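Local coordinates for ESAT-6-like protein MAB_3113 (Mycobacterium abscessus, PDB 4I0X) that is of unknown function but belongs to the secreted WXG100 (ESAT-6-like) proteins and pairs with its partner MAB_3112 as the EsxEF complex, at residues 33-36 against 37-40; 42-46 against 47-51; 59-62 against 63-67. The protein carries 4 engineered substitutions. All blocks are in the same frame, centred on the assembly; numbering follows the deposited sequence.

Overall arrangement
The chain is a helical hairpin, helix 11-47 running out and helix 52-87 running back, and the three contacts follow one another along it. Contact 1 lies on the first helix, contact 2 covers the last turn of that helix and the Trp-containing turn after it, and contact 3 lies on the second helix. Contact 2 is at the tip of the hairpin, its centre about 25 Å from that of the chain and about 14 Å from contact 1 and 16 Å from contact 3. The centres of contacts 1 and 3, about 12 Å apart, face each other across the hairpin, where Trp65 meets Leu34, Leu37 and Glu38. All three also touch the MAB_3112 chain, as expected of a WXG100 heterodimer.

Contact 1: residues 33-36 against 37-40; sequences NLDQ and LESR
Arg40 lies alongside Gln36, one helical turn earlier, and the two side chains point the same way. From Arg40, CB and CG run past the Gln36 carbonyl, with CG 3.4 Å from Gln36 O. CD stays beside that oxygen and also reaches the aliphatic part of its neighbour, 4.1 Å from Gln36 CG. A bend at chi3 (69°) then turns the guanidinium so that Arg40 NH1 comes 3.5 Å from Gln36 NE2, two N-H donors simply lying next to each other, the amide and guanidinium planes 29° apart. At the tip, Arg40 NH2 forms a salt bridge with Glu4 of the MAB_3112 chain, and Phe11 of that chain packs on both Gln36 and Arg40. This is one face of helix 11-47, the first arm of the WXG100 hairpin, carried by ordinary i to i+4 backbone bonds such as Arg40 N to Gln36 O at 3.1 Å. Glu38 leaves the helix on another side: its CG lies 3.1 Å from Leu34 O, and the extended chain delivers OE2 to the indole NE1 of Trp65 on helix 52-87, an N-H that probably helps Glu38 stay ionised. Asp35 OD1 stands 4.2 Å from Glu38 OE1, like charges close together.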
loop_
_atom_site.group_PDB
_atom_site.type_symbol
_atom_site.label_atom_id
_atom_site.label_comp_id
_atom_site.label_asym_id
_atom_site.label_seq_id
_atom_site.Cartn_x
_atom_site.Cartn_y
_atom_site.Cartn_z
ATOM N N ASN B 33 7.501 5.445 1.060
ATOM C CA ASN B 33 7.847 5.263 2.469
ATOM C C ASN B 33 8.383 3.893 2.835
ATOM O O ASN B 33 9.221 3.777 3.745
ATOM C CB ASN B 33 6.676 5.645 3.358
ATOM C CG ASN B 33 6.509 7.125 3.436
ATOM O OD1 ASN B 33 7.280 7.833 4.131
ATOM N ND2 ASN B 33 5.541 7.631 2.698
ATOM N N LEU B 34 7.903 2.865 2.136
ATOM C CA LEU B 34 8.498 1.537 2.217
ATOM C C LEU B 34 9.950 1.594 1.736
ATOM O O LEU B 34 10.809 0.961 2.307
ATOM C CB LEU B 34 7.719 0.524 1.376
ATOM C CG LEU B 34 6.331 0.101 1.833
ATOM C CD1 LEU B 34 5.693 -0.902 0.881
ATOM C CD2 LEU B 34 6.349 -0.494 3.244
ATOM N N ASP B 35 10.221 2.373 0.681
ATOM C CA ASP B 35 11.579 2.580 0.200
ATOM C C ASP B 35 12.484 3.170 1.278
ATOM O O ASP B 35 13.658 2.783 1.419
ATOM C CB ASP B 35 11.578 3.528 -1.019
ATOM C CG ASP B 35 11.244 2.829 -2.315
ATOM O OD1 ASP B 35 10.737 1.685 -2.281
ATOM O OD2 ASP B 35 11.482 3.440 -3.387
ATOM N N GLN B 36 11.951 4.139 2.022
ATOM C CA GLN B 36 12.748 4.814 3.046
ATOM C C GLN B 36 13.028 3.843 4.202
ATOM O O GLN B 36 14.137 3.769 4.739
ATOM C CB GLN B 36 12.021 6.080 3.530
ATOM C CG GLN B 36 12.769 6.772 4.618
ATOM C CD GLN B 36 12.149 8.100 5.074
ATOM O OE1 GLN B 36 11.290 8.692 4.402
ATOM N NE2 GLN B 36 12.602 8.570 6.241
ATOM N N LEU B 37 12.008 3.086 4.566
ATOM C CA LEU B 37 12.110 2.077 5.615
ATOM C C LEU B 37 13.118 0.991 5.240
ATOM O O LEU B 37 13.996 0.655 6.039
ATOM C CB LEU B 37 10.735 1.457 5.852
ATOM C CG LEU B 37 10.623 0.356 6.901
ATOM C CD1 LEU B 37 11.333 0.773 8.157
ATOM C CD2 LEU B 37 9.150 0.068 7.168
ATOM N N GLU B 38 12.999 0.453 4.024
ATOM C CA GLU B 38 13.897 -0.611 3.563
ATOM C C GLU B 38 15.336 -0.116 3.551
ATOM O O GLU B 38 16.248 -0.833 3.971
ATOM C CB GLU B 38 13.522 -1.099 2.158
ATOM C CG GLU B 38 12.186 -1.771 2.043
ATOM C CD GLU B 38 11.748 -2.070 0.586
ATOM O OE1 GLU B 38 12.465 -1.683 -0.364
ATOM O OE2 GLU B 38 10.658 -2.674 0.403
ATOM N N SER B 39 15.535 1.107 3.064
ATOM C CA SER B 39 16.855 1.689 2.971
ATOM C C SER B 39 17.525 1.815 4.355
ATOM O O SER B 39 18.717 1.506 4.513
ATOM C CB SER B 39 16.748 3.048 2.249
ATOM O OG SER B 39 17.876 3.864 2.464
ATOM N N ARG B 40 16.782 2.269 5.360
ATOM C CA ARG B 40 17.367 2.442 6.694
ATOM C C ARG B 40 17.544 1.109 7.396
ATOM O O ARG B 40 18.555 0.881 8.071
ATOM C CB ARG B 40 16.534 3.405 7.541
ATOM C CG ARG B 40 16.501 4.774 6.954
ATOM C CD ARG B 40 15.374 5.563 7.527
ATOM N NE ARG B 40 15.629 5.867 8.928
ATOM C CZ ARG B 40 14.791 6.545 9.701
ATOM N NH1 ARG B 40 13.646 6.992 9.198
ATOM N NH2 ARG B 40 15.096 6.761 10.977
#

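Contact 2: residues 42-46 against 47-51; sequences QKLVQ and SGQWA. Engineered in segment 47-51: Ala51 (natural residue Thr).
The indole of Trp50 takes Leu44 on one face and Val45 obliquely near its benzo side. Leu44 CB sits 3.7 Å from the centroid of the five-membered ring and just 7° off its normal, a CH-pi contact. Leu44 CD1 lies on the same face, offset toward the rim near CE2, NE1 and CZ2, 3.5 Å from Trp50 CZ2. Val45 crosses the indole at about a right angle, its CG2 4.0 Å from Trp50 CE3. Phe77 and Leu70 of the MAB_3112 chain meet it too, the former edge-to-face, and the indole is buried. Trp50 is the tryptophan of the family's WXG turn, which joins helix 11-47 to helix 52-87; Ala51 beside it is engineered. Leu44 O draws the turn back, accepting Trp50 N at 3.1 Å from 52° above the carbonyl plane. Gly48 breaks the helix in a backbone conformation (phi 90°) where a CB would press on the preceding carbonyl oxygen. Its N still bonds to Val45 O at 3.1 Å, and weakly to Leu44 O. Between Gly48 and Trp50, Gln49 lies alongside Leu44, OE1 4.1 Å from Leu44 CD2, while NE2 makes a weak hydrogen bond to Phe77 O of the MAB_3112 chain.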
loop_
_atom_site.group_PDB
_atom_site.type_symbol
_atom_site.label_atom_id
_atom_site.label_comp_id
_atom_site.label_asym_id
_atom_site.label_seq_id
_atom_site.Cartn_x
_atom_site.Cartn_y
_atom_site.Cartn_z
ATOM N N GLN B 42 17.916 -1.891 5.886
ATOM C CA GLN B 42 18.883 -2.728 5.195
ATOM C C GLN B 42 20.298 -2.329 5.576
ATOM O O GLN B 42 21.186 -3.183 5.625
ATOM C CB GLN B 42 18.683 -2.707 3.664
ATOM C CG GLN B 42 17.955 -3.953 3.143
ATOM C CD GLN B 42 16.745 -3.645 2.252
ATOM O OE1 GLN B 42 15.579 -3.812 2.670
ATOM N NE2 GLN B 42 17.017 -3.217 1.011
ATOM N N LYS B 43 20.523 -1.052 5.869
ATOM C CA LYS B 43 21.821 -0.669 6.431
ATOM C C LYS B 43 22.106 -1.496 7.678
ATOM O O LYS B 43 23.251 -1.957 7.877
ATOM C CB LYS B 43 21.902 0.821 6.745
ATOM C CG LYS B 43 21.886 1.694 5.494
ATOM C CD LYS B 43 22.045 3.179 5.806
ATOM C CE LYS B 43 21.871 4.035 4.550
ATOM N NZ LYS B 43 22.986 3.866 3.569
ATOM N N LEU B 44 21.096 -1.708 8.518
ATOM C CA LEU B 44 21.342 -2.401 9.787
ATOM C C LEU B 44 21.676 -3.878 9.573
ATOM O O LEU B 44 22.484 -4.443 10.287
ATOM C CB LEU B 44 20.146 -2.251 10.734
ATOM C CG LEU B 44 19.816 -0.789 11.068
ATOM C CD1 LEU B 44 18.785 -0.689 12.179
ATOM C CD2 LEU B 44 21.088 -0.030 11.438
ATOM N N VAL B 45 21.047 -4.512 8.591
ATOM C CA VAL B 45 21.383 -5.891 8.288
ATOM C C VAL B 45 22.777 -5.921 7.684
ATOM O O VAL B 45 23.587 -6.793 8.002
ATOM C CB VAL B 45 20.344 -6.551 7.333
ATOM C CG1 VAL B 45 20.755 -7.947 7.009
ATOM C CG2 VAL B 45 18.956 -6.584 7.992
ATOM N N GLN B 46 23.063 -4.959 6.818
ATOM C CA GLN B 46 24.362 -4.880 6.165
ATOM C C GLN B 46 25.477 -4.737 7.202
ATOM O O GLN B 46 26.511 -5.419 7.118
ATOM C CB GLN B 46 24.384 -3.694 5.201
ATOM C CG GLN B 46 25.758 -3.406 4.610
ATOM C CD GLN B 46 25.878 -2.011 3.998
ATOM O OE1 GLN B 46 25.018 -1.145 4.204
ATOM N NE2 GLN B 46 26.962 -1.786 3.248
ATOM N N SER B 47 25.269 -3.871 8.195
ATOM C CA SER B 47 26.318 -3.620 9.184
ATOM C C SER B 47 26.517 -4.816 10.117
ATOM O O SER B 47 27.514 -4.891 10.811
ATOM C CB SER B 47 25.991 -2.375 10.012
ATOM O OG SER B 47 24.821 -2.571 10.804
ATOM N N GLY B 48 25.547 -5.726 10.155
ATOM C CA GLY B 48 25.567 -6.833 11.090
ATOM C C GLY B 48 24.898 -6.560 12.419
ATOM O O GLY B 48 24.840 -7.436 13.281
ATOM N N GLN B 49 24.406 -5.343 12.614
ATOM C CA GLN B 49 23.742 -5.014 13.853
ATOM C C GLN B 49 22.481 -5.840 13.958
ATOM O O GLN B 49 22.049 -6.149 15.064
ATOM C CB GLN B 49 23.400 -3.528 13.944
ATOM C CG GLN B 49 22.642 -3.167 15.246
ATOM C CD GLN B 49 22.336 -1.684 15.354
ATOM O OE1 GLN B 49 23.142 -0.849 14.939
ATOM N NE2 GLN B 49 21.166 -1.349 15.899
ATOM N N TRP B 50 21.879 -6.172 12.812
ATOM C CA TRP B 50 20.728 -7.068 12.794
ATOM C C TRP B 50 21.156 -8.364 12.139
ATOM O O TRP B 50 21.342 -8.426 10.921
ATOM C CB TRP B 50 19.550 -6.519 11.993
ATOM C CG TRP B 50 18.824 -5.370 12.599
ATOM C CD1 TRP B 50 19.142 -4.699 13.747
ATOM C CD2 TRP B 50 17.649 -4.762 12.087
ATOM N NE1 TRP B 50 18.228 -3.700 13.971
ATOM C CE2 TRP B 50 17.303 -3.716 12.960
ATOM C CE3 TRP B 50 16.854 -4.989 10.969
ATOM C CZ2 TRP B 50 16.198 -2.902 12.739
ATOM C CZ3 TRP B 50 15.765 -4.181 10.757
ATOM C CH2 TRP B 50 15.446 -3.151 11.629
ATOM N N ALA B 51 21.265 -9.395 12.953
ATOM C CA ALA B 51 21.705 -10.717 12.511
ATOM C C ALA B 51 20.778 -11.743 13.149
ATOM O O ALA B 51 19.971 -11.396 14.028
ATOM C CB ALA B 51 23.139 -10.964 12.936
#

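Contact 3: residues 59-62 against 63-67; sequences SQAH and KEWMD. Engineered in segment 59-62: Gln60 (natural residue Glu).
Trp65 folds its indole back over the preceding turn of its own helix, covering Ala61 and His62, and this is the tight side of the contact. His62 CA lies over the centre of the six-membered ring, 3.8 Å from its centroid, in a CH-pi contact. Nearer the rim of the same face is Ala61 O, 3.3 Å from Trp65 CE3, and the Ala61 methyl closes up at the benzo end, with CB 3.7 Å from Trp65 CZ3. What brings the ring here is chi1 of 72°, which sets CG between the backbone N and the carbonyl carbon and lays the indole against the helix. Ala61 O meanwhile takes the Trp65 amide in a regular helical bond of 2.9 Å.

Helix 52-87 is the second arm of the WXG100 hairpin, and here it packs against the first. The indole lies between the two arms, with Glu38 as the partner of NE1 and Leu34 and Leu37 as cover, and Ala62 of the MAB_3112 chain packs on it as well.

The imidazole of His62 marks the passage to the looser side. It stands across the indole, the planes 76° apart, with His62 CD2 3.7 Å from Trp65 NE1. From the next turn the exposed Met66 makes a slanting Met-aromatic contact: its SD is 3.7 Å from His62 CE1 and approaches the ring obliquely. Gln60, an engineered residue, and Lys63 are on the solvent side, while Glu64 lies at the border with the partner chain, packed on Ala62 there. Between the side chains of Gln60 and Glu64 the closest approach is Gln60 CG to Glu64 OE1, 4.0 Å, and their amide and carboxylate planes diverge by 50°. Lys63 bends its chain away from the earlier turn, leaving contact mainly through CB beside Ser59 O.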
loop_
_atom_site.group_PDB
_atom_site.type_symbol
_atom_site.label_atom_id
_atom_site.label_comp_id
_atom_site.label_asym_id
_atom_site.label_seq_id
_atom_site.Cartn_x
_atom_site.Cartn_y
_atom_site.Cartn_z
ATOM N N SER B 59 13.358 -9.756 7.489
ATOM C CA SER B 59 13.272 -10.378 6.205
ATOM C C SER B 59 11.796 -10.819 5.937
ATOM O O SER B 59 11.281 -10.655 4.839
ATOM C CB SER B 59 14.285 -11.522 6.119
ATOM O OG SER B 59 14.187 -12.180 4.897
ATOM N N GLN B 60 11.136 -11.345 6.962
ATOM C CA GLN B 60 9.772 -11.846 6.823
ATOM C C GLN B 60 8.811 -10.721 6.511
ATOM O O GLN B 60 7.994 -10.851 5.621
ATOM C CB GLN B 60 9.327 -12.521 8.122
ATOM C CG GLN B 60 8.320 -13.619 7.950
ATOM C CD GLN B 60 8.976 -14.992 7.837
ATOM O OE1 GLN B 60 9.900 -15.324 8.588
ATOM N NE2 GLN B 60 8.493 -15.797 6.903
ATOM N N ALA B 61 8.899 -9.628 7.274
ATOM C CA ALA B 61 8.020 -8.484 7.095
ATOM C C ALA B 61 8.280 -7.887 5.723
ATOM O O ALA B 61 7.352 -7.587 5.009
ATOM C CB ALA B 61 8.252 -7.470 8.165
ATOM N N HIS B 62 9.552 -7.772 5.353
ATOM C CA HIS B 62 9.927 -7.205 4.073
ATOM C C HIS B 62 9.411 -8.031 2.866
ATOM O O HIS B 62 8.953 -7.486 1.864
ATOM C CB HIS B 62 11.442 -7.050 4.005
ATOM C CG HIS B 62 11.944 -6.713 2.640
ATOM N ND1 HIS B 62 12.335 -7.676 1.732
ATOM C CD2 HIS B 62 12.076 -5.524 2.008
ATOM C CE1 HIS B 62 12.703 -7.091 0.603
ATOM N NE2 HIS B 62 12.554 -5.786 0.745
ATOM N N LYS B 63 9.482 -9.339 2.987
ATOM C CA LYS B 63 8.927 -10.216 1.999
ATOM C C LYS B 63 7.429 -9.924 1.876
ATOM O O LYS B 63 6.927 -9.791 0.794
ATOM C CB LYS B 63 9.209 -11.674 2.349
ATOM C CG LYS B 63 8.646 -12.692 1.329
ATOM C CD LYS B 63 9.109 -12.397 -0.106
ATOM C CE LYS B 63 8.847 -13.591 -1.056
ATOM N NZ LYS B 63 9.681 -14.797 -0.674
ATOM N N GLU B 64 6.728 -9.785 2.996
ATOM C CA GLU B 64 5.285 -9.601 2.933
ATOM C C GLU B 64 4.944 -8.282 2.275
ATOM O O GLU B 64 4.081 -8.221 1.392
ATOM C CB GLU B 64 4.642 -9.684 4.320
ATOM C CG GLU B 64 4.691 -11.048 4.901
ATOM C CD GLU B 64 4.471 -11.062 6.395
ATOM O OE1 GLU B 64 4.758 -12.108 7.035
ATOM O OE2 GLU B 64 4.001 -10.030 6.926
ATOM N N TRP B 65 5.616 -7.209 2.661
ATOM C CA TRP B 65 5.198 -5.947 2.100
ATOM C C TRP B 65 5.611 -5.729 0.664
ATOM O O TRP B 65 4.958 -4.978 -0.042
ATOM C CB TRP B 65 5.564 -4.761 2.977
ATOM C CG TRP B 65 6.967 -4.325 3.085
ATOM C CD1 TRP B 65 7.793 -3.937 2.104
ATOM C CD2 TRP B 65 7.675 -4.149 4.313
ATOM N NE1 TRP B 65 9.003 -3.531 2.639
ATOM C CE2 TRP B 65 8.944 -3.661 3.999
ATOM C CE3 TRP B 65 7.348 -4.378 5.657
ATOM C CZ2 TRP B 65 9.901 -3.401 4.970
ATOM C CZ3 TRP B 65 8.294 -4.127 6.611
ATOM C CH2 TRP B 65 9.553 -3.634 6.267
ATOM N N MET B 66 6.678 -6.406 0.246
ATOM C CA MET B 66 7.163 -6.345 -1.114
ATOM C C MET B 66 6.172 -7.071 -2.017
ATOM O O MET B 66 5.808 -6.575 -3.066
ATOM C CB MET B 66 8.537 -7.018 -1.218
ATOM C CG MET B 66 9.185 -6.959 -2.584
ATOM S SD MET B 66 10.857 -7.659 -2.547
ATOM C CE MET B 66 10.475 -9.415 -2.601
ATOM N N ASP B 67 5.763 -8.266 -1.632
ATOM C CA ASP B 67 4.815 -8.983 -2.454
ATOM C C ASP B 67 3.510 -8.223 -2.453
ATOM O O ASP B 67 2.838 -8.129 -3.491
ATOM C CB ASP B 67 4.612 -10.412 -1.954
ATOM C CG ASP B 67 5.823 -11.300 -2.208
ATOM O OD1 ASP B 67 6.640 -10.948 -3.093
ATOM O OD2 ASP B 67 5.958 -12.337 -1.514
#